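Local structure of histone-lysine N-methyltransferase, H3 lysine-9 specific SUVH6 (Arabidopsis thaliana, 6A5K) at residues K371-G376 and F480-N485; P459-Q464 and D484-L489. The protein catalyses methyl transfer from S-adenosylmethionine to the tail of histone H3 (the H3K9 mark) and probably reads methylated DNA through its SRA domain. The protein carries 1 engineered substitution. All coordinates share one frame; numbering follows the deposited sequence.

Interaction 1 of 2, residues K371-G376 and F480-N485; sequences KSIPIG and FFAQDN
At its edge, near the plane of the ring, F481 meets the carbonyl oxygen of G376, whose O lies 3.5 Å from CD2; the F481 side chain also packs on I322 and T347. The second flat group, the amide of N485, receives the backbone of I375: N donates to OD1 over 2.8 Å in a nearly straight bond (165° at the hydrogen), arriving from above the carbonyl plane. The same OD1 rests 3.5 Å from CG2 of I375, and the two side chains cross obliquely. The I375 side chain packs against the backbone of 483-485, with CG1 and CD1 close to Q483. With CG1 anti to the backbone N (chi1 -171°), its outer branch continues to CD1, 3.5 Å from the carbonyl oxygen of Q483.

Backbone groups finish the join. G376 N reaches A482 O over 2.9 Å, again from above the carbonyl plane, and G376 has a positive phi at which a side chain would press on the preceding carbonyl. Weaker CA-H...O contacts run both ways, from I375 CA to D484 O (3.3 Å) and from N485 CA to I373 O (3.4 Å). The CG2 methyl of I373 packs on CB of A482 at 3.8 Å.

The loop thus docks on the end of strand 477-482 just before its own chain enters the neighbouring strand 378-381. H18 of helix 5-29 touches both I375 and N485. Q483 O and D484 OD2 are two acceptors lying close together; R15 of that helix bridges them, by a hydrogen bond to the first and a salt bridge to the second, and so probably eases their mutual repulsion. The contact therefore shows how a SET-domain loop without regular structure can be fixed by main-chain donors and one side-chain amide, with the I375 side chain packed against the same backbone.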
ATOM      1  N   LYS A 371      -6.552  -3.928  -8.268  1.00 16.13           N
ATOM      2  CA  LYS A 371      -6.241  -2.503  -8.364  1.00 20.31           C
ATOM      3  C   LYS A 371      -5.221  -2.068  -7.321  1.00 17.21           C
ATOM      4  O   LYS A 371      -4.830  -2.849  -6.452  1.00 14.23           O
ATOM      5  CB  LYS A 371      -7.515  -1.665  -8.246  1.00 29.43           C
ATOM      6  CG  LYS A 371      -8.111  -1.614  -6.861  1.00 34.91           C
ATOM      7  CD  LYS A 371      -9.518  -1.027  -6.889  1.00 44.07           C
ATOM      8  CE  LYS A 371     -10.284  -1.471  -8.130  1.00 53.90           C
ATOM      9  NZ  LYS A 371     -11.661  -0.898  -8.181  1.00 59.76           N
ATOM     10  N   SER A 372      -4.781  -0.820  -7.425  1.00 14.92           N
ATOM     11  CA  SER A 372      -3.820  -0.291  -6.474  1.00 16.11           C
ATOM     12  C   SER A 372      -4.464  -0.149  -5.101  1.00 19.54           C
ATOM     13  O   SER A 372      -5.678   0.014  -4.984  1.00 18.92           O
ATOM     14  CB  SER A 372      -3.253   1.050  -6.960  1.00 19.51           C
ATOM     15  OG  SER A 372      -4.259   2.037  -7.055  1.00 20.23           O
ATOM     16  N   ILE A 373      -3.643  -0.235  -4.063  1.00 13.32           N
ATOM     17  CA  ILE A 373      -4.142  -0.156  -2.697  1.00 13.92           C
ATOM     18  C   ILE A 373      -3.535   1.042  -1.969  1.00 10.12           C
ATOM     19  O   ILE A 373      -2.320   1.114  -1.800  1.00 11.05           O
ATOM     20  CB  ILE A 373      -3.830  -1.445  -1.918  1.00 12.06           C
ATOM     21  CG1 ILE A 373      -4.528  -2.647  -2.567  1.00 13.52           C
ATOM     22  CG2 ILE A 373      -4.264  -1.304  -0.458  1.00 15.62           C
ATOM     23  CD1 ILE A 373      -4.054  -3.982  -2.016  1.00  9.35           C
ATOM     24  N   PRO A 374      -4.383   2.000  -1.556  1.00 11.73           N
ATOM     25  CA  PRO A 374      -3.886   3.169  -0.816  1.00 15.77           C
ATOM     26  C   PRO A 374      -3.262   2.769   0.517  1.00 13.87           C
ATOM     27  O   PRO A 374      -3.775   1.872   1.189  1.00 10.13           O
ATOM     28  CB  PRO A 374      -5.150   4.020  -0.594  1.00 14.57           C
ATOM     29  CG  PRO A 374      -6.122   3.553  -1.643  1.00 17.93           C
ATOM     30  CD  PRO A 374      -5.831   2.083  -1.822  1.00 13.67           C
ATOM     31  N   ILE A 375      -2.172   3.426   0.893  1.00  9.90           N
ATOM     32  CA  ILE A 375      -1.532   3.143   2.178  1.00 10.51           C
ATOM     33  C   ILE A 375      -2.532   3.289   3.340  1.00 12.02           C
ATOM     34  O   ILE A 375      -3.380   4.188   3.345  1.00 15.50           O
ATOM     35  CB  ILE A 375      -0.306   4.057   2.400  1.00  9.90           C
ATOM     36  CG1 ILE A 375       0.485   3.616   3.639  1.00  9.94           C
ATOM     37  CG2 ILE A 375      -0.712   5.545   2.451  1.00 13.33           C
ATOM     38  CD1 ILE A 375       1.881   4.209   3.688  1.00 12.83           C
ATOM     39  N   GLY A 376      -2.468   2.364   4.292  1.00 12.46           N
ATOM     40  CA  GLY A 376      -3.389   2.384   5.415  1.00 11.41           C
ATOM     41  C   GLY A 376      -4.720   1.697   5.148  1.00 15.21           C
ATOM     42  O   GLY A 376      -5.599   1.688   6.011  1.00 13.89           O
ATOM     43  N   PHE A 480      -5.382  -7.329   8.411  1.00 10.18           N
ATOM     44  CA  PHE A 480      -4.223  -6.843   7.662  1.00  8.92           C
ATOM     45  C   PHE A 480      -4.438  -5.456   7.061  1.00 11.72           C
ATOM     46  O   PHE A 480      -5.510  -5.157   6.526  1.00 13.83           O
ATOM     47  CB  PHE A 480      -3.857  -7.833   6.561  1.00 10.55           C
ATOM     48  CG  PHE A 480      -3.479  -9.177   7.082  1.00 12.09           C
ATOM     49  CD1 PHE A 480      -2.238  -9.376   7.662  1.00 14.33           C
ATOM     50  CD2 PHE A 480      -4.363 -10.242   7.010  1.00 13.77           C
ATOM     51  CE1 PHE A 480      -1.877 -10.614   8.151  1.00 13.69           C
ATOM     52  CE2 PHE A 480      -4.011 -11.478   7.506  1.00 17.12           C
ATOM     53  CZ  PHE A 480      -2.767 -11.664   8.073  1.00 14.97           C
ATOM     54  N   PHE A 481      -3.401  -4.623   7.153  1.00  9.50           N
ATOM     55  CA  PHE A 481      -3.404  -3.270   6.595  1.00  8.52           C
ATOM     56  C   PHE A 481      -2.198  -3.054   5.672  1.00  8.25           C
ATOM     57  O   PHE A 481      -1.116  -3.582   5.925  1.00  9.24           O
ATOM     58  CB  PHE A 481      -3.358  -2.216   7.709  1.00 10.54           C
ATOM     59  CG  PHE A 481      -4.651  -2.053   8.458  1.00 10.67           C
ATOM     60  CD1 PHE A 481      -4.956  -2.883   9.533  1.00 12.34           C
ATOM     61  CD2 PHE A 481      -5.548  -1.058   8.103  1.00 11.36           C
ATOM     62  CE1 PHE A 481      -6.143  -2.732  10.229  1.00 11.57           C
ATOM     63  CE2 PHE A 481      -6.742  -0.902   8.801  1.00 10.60           C
ATOM     64  CZ  PHE A 481      -7.033  -1.729   9.859  1.00  9.79           C
ATOM     65  N   ALA A 482      -2.380  -2.255   4.625  1.00 11.67           N
ATOM     66  CA  ALA A 482      -1.264  -1.866   3.755  1.00 10.60           C
ATOM     67  C   ALA A 482      -0.337  -0.848   4.427  1.00 10.24           C
ATOM     68  O   ALA A 482      -0.804   0.115   5.039  1.00  9.05           O
ATOM     69  CB  ALA A 482      -1.796  -1.298   2.437  1.00  8.36           C
ATOM     70  N   GLN A 483       0.976  -1.047   4.308  1.00 10.16           N
ATOM     71  CA  GLN A 483       1.928  -0.042   4.786  1.00 12.13           C
ATOM     72  C   GLN A 483       2.718   0.615   3.642  1.00 12.72           C
ATOM     73  O   GLN A 483       3.717   1.294   3.874  1.00 12.46           O
ATOM     74  CB  GLN A 483       2.887  -0.644   5.829  1.00 14.72           C
ATOM     75  CG  GLN A 483       3.762  -1.810   5.365  1.00  7.77           C
ATOM     76  CD  GLN A 483       4.797  -2.191   6.421  1.00 16.78           C
ATOM     77  OE1 GLN A 483       4.709  -1.762   7.574  1.00 15.06           O
ATOM     78  NE2 GLN A 483       5.787  -2.983   6.028  1.00 18.01           N
ATOM     79  N   ASP A 484       2.245   0.412   2.413  1.00 11.78           N
ATOM     80  CA  ASP A 484       2.690   1.162   1.239  1.00 13.15           C
ATOM     81  C   ASP A 484       1.470   1.560   0.425  1.00 10.64           C
ATOM     82  O   ASP A 484       0.389   1.013   0.621  1.00  9.56           O
ATOM     83  CB  ASP A 484       3.608   0.338   0.328  1.00 14.08           C
ATOM     84  CG  ASP A 484       4.800  -0.246   1.050  1.00 23.10           C
ATOM     85  OD1 ASP A 484       5.041  -1.461   0.879  1.00 28.40           O
ATOM     86  OD2 ASP A 484       5.513   0.507   1.745  1.00 16.50           O
ATOM     87  N   ASN A 485       1.652   2.498  -0.497  1.00  8.77           N
ATOM     88  CA  ASN A 485       0.757   2.592  -1.641  1.00 14.59           C
ATOM     89  C   ASN A 485       1.135   1.468  -2.598  1.00 12.21           C
ATOM     90  O   ASN A 485       2.174   1.529  -3.247  1.00 14.37           O
ATOM     91  CB  ASN A 485       0.865   3.955  -2.322  1.00 11.42           C
ATOM     92  CG  ASN A 485       0.301   5.075  -1.471  1.00 14.17           C
ATOM     93  OD1 ASN A 485      -0.860   5.035  -1.057  1.00 14.00           O
ATOM     94  ND2 ASN A 485       1.124   6.085  -1.203  1.00 12.96           N
TER

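Interaction 2 of 2, residues P459-Q464 and D484-L489; sequences PNLYAQ and DNIPPL
N460 and D484 approach most closely, their CA atoms 5.7 Å apart, where the chain entering strand 461-467 passes the irregular loop that leaves strand 477-482, and the two segments are joined by side chains in van der Waals contact.

D484 OD2 pairs with R15, while OD1 lies 3.3 Å from N460 CB and 3.5 Å from N460 CA, so that an acceptor faces aliphatic hydrogens. I486 meets the same asparagine with its longer branch. CD1 is anti to CA (chi2 176°) and ends 3.9 Å from N460 CG, while CG2 of I486 lies 3.9 Å from N460 ND2. The isoleucine crosses the asparagine at about a right angle. It crosses L461 in the same manner, with I486 CD1 touching L461 CD2 at 3.9 Å; L492 of strand 491-494 packs against all three side chains.

The amide that I486 leans on is not left to turn. N460 OD1 accepts from the backbone N of C493, and ND2 donates both to E491 O and to Q490 OE1, three bonds that fix which end of the group is oxygen and which nitrogen. Replacing I486 by an alanine would probably open a gap beside L461 CD2 and take away part of the apolar packing on the N460 amide.

N460 closes the NHSCxPN motif of SET domains, in which C457 binds zinc, and the side chain of P459 is about 10 Å from S-adenosylmethionine. The chemistry is one of divided labour: the asparagine spends its polar atoms on residues 490-493 and offers its carbon skeleton to the loop, so this end of the motif is held by hydrogen bonds to one neighbour and apolar contact with another.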
ATOM      1  N   PRO A 459       7.834  -6.712   3.689  1.00 10.95           N
ATOM      2  CA  PRO A 459       6.398  -6.847   3.429  1.00 11.85           C
ATOM      3  C   PRO A 459       5.685  -5.530   3.109  1.00 10.19           C
ATOM      4  O   PRO A 459       6.159  -4.471   3.511  1.00 13.58           O
ATOM      5  CB  PRO A 459       5.875  -7.420   4.744  1.00 10.24           C
ATOM      6  CG  PRO A 459       6.773  -6.806   5.780  1.00 12.32           C
ATOM      7  CD  PRO A 459       8.142  -6.779   5.131  1.00 11.14           C
ATOM      8  N   ASN A 460       4.553  -5.603   2.412  1.00 10.96           N
ATOM      9  CA  ASN A 460       3.740  -4.407   2.167  1.00 10.24           C
ATOM     10  C   ASN A 460       2.478  -4.392   3.035  1.00  8.84           C
ATOM     11  O   ASN A 460       1.698  -3.434   2.992  1.00 10.16           O
ATOM     12  CB  ASN A 460       3.377  -4.270   0.675  1.00  8.44           C
ATOM     13  CG  ASN A 460       2.824  -5.557   0.072  1.00 10.33           C
ATOM     14  OD1 ASN A 460       2.380  -6.446   0.786  1.00 11.40           O
ATOM     15  ND2 ASN A 460       2.826  -5.641  -1.265  1.00  9.09           N
ATOM     16  N   LEU A 461       2.290  -5.446   3.829  1.00 11.41           N
ATOM     17  CA  LEU A 461       1.181  -5.506   4.785  1.00 11.74           C
ATOM     18  C   LEU A 461       1.689  -5.709   6.203  1.00 12.46           C
ATOM     19  O   LEU A 461       2.791  -6.202   6.409  1.00 10.21           O
ATOM     20  CB  LEU A 461       0.206  -6.648   4.461  1.00 10.95           C
ATOM     21  CG  LEU A 461      -0.480  -6.791   3.099  1.00 11.19           C
ATOM     22  CD1 LEU A 461      -1.556  -7.888   3.168  1.00 10.75           C
ATOM     23  CD2 LEU A 461      -1.072  -5.479   2.611  1.00  8.51           C
ATOM     24  N   TYR A 462       0.874  -5.340   7.184  1.00  6.66           N
ATOM     25  CA  TYR A 462       1.131  -5.779   8.548  1.00  7.73           C
ATOM     26  C   TYR A 462      -0.160  -6.215   9.214  1.00  9.53           C
ATOM     27  O   TYR A 462      -1.260  -5.806   8.807  1.00 10.50           O
ATOM     28  CB  TYR A 462       1.803  -4.683   9.389  1.00  7.87           C
ATOM     29  CG  TYR A 462       1.027  -3.390   9.499  1.00 11.76           C
ATOM     30  CD1 TYR A 462       1.229  -2.366   8.588  1.00 11.17           C
ATOM     31  CD2 TYR A 462       0.102  -3.185  10.530  1.00 12.03           C
ATOM     32  CE1 TYR A 462       0.535  -1.171   8.680  1.00 13.68           C
ATOM     33  CE2 TYR A 462      -0.600  -1.987  10.626  1.00 14.10           C
ATOM     34  CZ  TYR A 462      -0.377  -0.984   9.696  1.00 12.15           C
ATOM     35  OH  TYR A 462      -1.048   0.225   9.771  1.00 13.82           O
ATOM     36  N   ALA A 463      -0.006  -7.036  10.251  1.00  9.13           N
ATOM     37  CA  ALA A 463      -1.129  -7.514  11.052  1.00 11.60           C
ATOM     38  C   ALA A 463      -1.444  -6.525  12.168  1.00 10.78           C
ATOM     39  O   ALA A 463      -0.546  -5.963  12.796  1.00 12.44           O
ATOM     40  CB  ALA A 463      -0.830  -8.899  11.632  1.00  9.41           C
ATOM     41  N   GLN A 464      -2.733  -6.321  12.397  1.00  8.96           N
ATOM     42  CA  GLN A 464      -3.226  -5.356  13.362  1.00 12.53           C
ATOM     43  C   GLN A 464      -4.349  -5.995  14.165  1.00 15.20           C
ATOM     44  O   GLN A 464      -5.351  -6.445  13.598  1.00 13.86           O
ATOM     45  CB  GLN A 464      -3.730  -4.097  12.656  1.00  9.32           C
ATOM     46  CG  GLN A 464      -4.374  -3.068  13.573  1.00 11.35           C
ATOM     47  CD  GLN A 464      -3.400  -2.559  14.623  1.00 17.07           C
ATOM     48  OE1 GLN A 464      -2.354  -1.992  14.293  1.00 13.14           O
ATOM     49  NE2 GLN A 464      -3.730  -2.773  15.898  1.00 11.63           N
ATOM     50  N   ASP A 484       2.245   0.412   2.413  1.00 11.78           N
ATOM     51  CA  ASP A 484       2.690   1.162   1.239  1.00 13.15           C
ATOM     52  C   ASP A 484       1.470   1.560   0.425  1.00 10.64           C
ATOM     53  O   ASP A 484       0.389   1.013   0.621  1.00  9.56           O
ATOM     54  CB  ASP A 484       3.608   0.338   0.328  1.00 14.08           C
ATOM     55  CG  ASP A 484       4.800  -0.246   1.050  1.00 23.10           C
ATOM     56  OD1 ASP A 484       5.041  -1.461   0.879  1.00 28.40           O
ATOM     57  OD2 ASP A 484       5.513   0.507   1.745  1.00 16.50           O
ATOM     58  N   ASN A 485       1.652   2.498  -0.497  1.00  8.77           N
ATOM     59  CA  ASN A 485       0.757   2.592  -1.641  1.00 14.59           C
ATOM     60  C   ASN A 485       1.135   1.468  -2.598  1.00 12.21           C
ATOM     61  O   ASN A 485       2.174   1.529  -3.247  1.00 14.37           O
ATOM     62  CB  ASN A 485       0.865   3.955  -2.322  1.00 11.42           C
ATOM     63  CG  ASN A 485       0.301   5.075  -1.471  1.00 14.17           C
ATOM     64  OD1 ASN A 485      -0.860   5.035  -1.057  1.00 14.00           O
ATOM     65  ND2 ASN A 485       1.124   6.085  -1.203  1.00 12.96           N
ATOM     66  N   ILE A 486       0.307   0.433  -2.669  1.00  9.78           N
ATOM     67  CA  ILE A 486       0.679  -0.775  -3.400  1.00 10.32           C
ATOM     68  C   ILE A 486       0.216  -0.715  -4.859  1.00 10.14           C
ATOM     69  O   ILE A 486      -0.939  -0.411  -5.125  1.00 12.18           O
ATOM     70  CB  ILE A 486       0.088  -2.031  -2.726  1.00 10.26           C
ATOM     71  CG1 ILE A 486       0.437  -2.048  -1.231  1.00 10.66           C
ATOM     72  CG2 ILE A 486       0.599  -3.291  -3.409  1.00  9.40           C
ATOM     73  CD1 ILE A 486      -0.201  -3.230  -0.458  1.00  9.97           C
ATOM     74  N   PRO A 487       1.127  -0.996  -5.807  1.00 10.57           N
ATOM     75  CA  PRO A 487       0.751  -1.065  -7.222  1.00 12.13           C
ATOM     76  C   PRO A 487      -0.234  -2.190  -7.464  1.00 12.34           C
ATOM     77  O   PRO A 487      -0.229  -3.156  -6.703  1.00 14.52           O
ATOM     78  CB  PRO A 487       2.083  -1.349  -7.937  1.00 14.32           C
ATOM     79  CG  PRO A 487       3.148  -0.966  -6.947  1.00 12.50           C
ATOM     80  CD  PRO A 487       2.563  -1.255  -5.603  1.00 13.59           C
ATOM     81  N   PRO A 488      -1.066  -2.081  -8.512  1.00 13.17           N
ATOM     82  CA  PRO A 488      -1.962  -3.200  -8.816  1.00 15.93           C
ATOM     83  C   PRO A 488      -1.164  -4.457  -9.130  1.00 15.00           C
ATOM     84  O   PRO A 488      -0.079  -4.360  -9.718  1.00 13.86           O
ATOM     85  CB  PRO A 488      -2.751  -2.711 -10.040  1.00 14.89           C
ATOM     86  CG  PRO A 488      -1.906  -1.639 -10.638  1.00 19.82           C
ATOM     87  CD  PRO A 488      -1.176  -0.991  -9.495  1.00 15.16           C
ATOM     88  N   LEU A 489      -1.681  -5.598  -8.682  1.00 13.68           N
ATOM     89  CA  LEU A 489      -1.155  -6.933  -8.988  1.00 12.25           C
ATOM     90  C   LEU A 489       0.174  -7.248  -8.305  1.00 13.79           C
ATOM     91  O   LEU A 489       0.764  -8.290  -8.567  1.00 22.19           O
ATOM     92  CB  LEU A 489      -1.021  -7.118 -10.507  1.00 14.53           C
ATOM     93  CG  LEU A 489      -2.328  -6.990 -11.298  1.00 17.47           C
ATOM     94  CD1 LEU A 489      -2.054  -6.973 -12.796  1.00 20.81           C
ATOM     95  CD2 LEU A 489      -3.304  -8.112 -10.941  1.00 16.69           C
TER

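The two contacts sit about 5 Å apart, centre to centre. Both ranges include D484 and N485, but only D484 touches in both, N485 bonding only in interaction 1. Interaction 1 is partly buried and leans on helix 5-29; its chemistry is mainly polar, with main-chain donors setting the position of a loop. Interaction 2 is more buried, between the start of strand 461-467 and the loop leading to strand 491-494, and relies on apolar contact around an amide satisfied elsewhere. Backbone bonds probably tie them together: Q483 N lies 2.8 Å from N460 O, and I486 N lies 2.9 Å from I373 O. One short loop thereby connects N460, just before strand 461-467, with the loop 371-376.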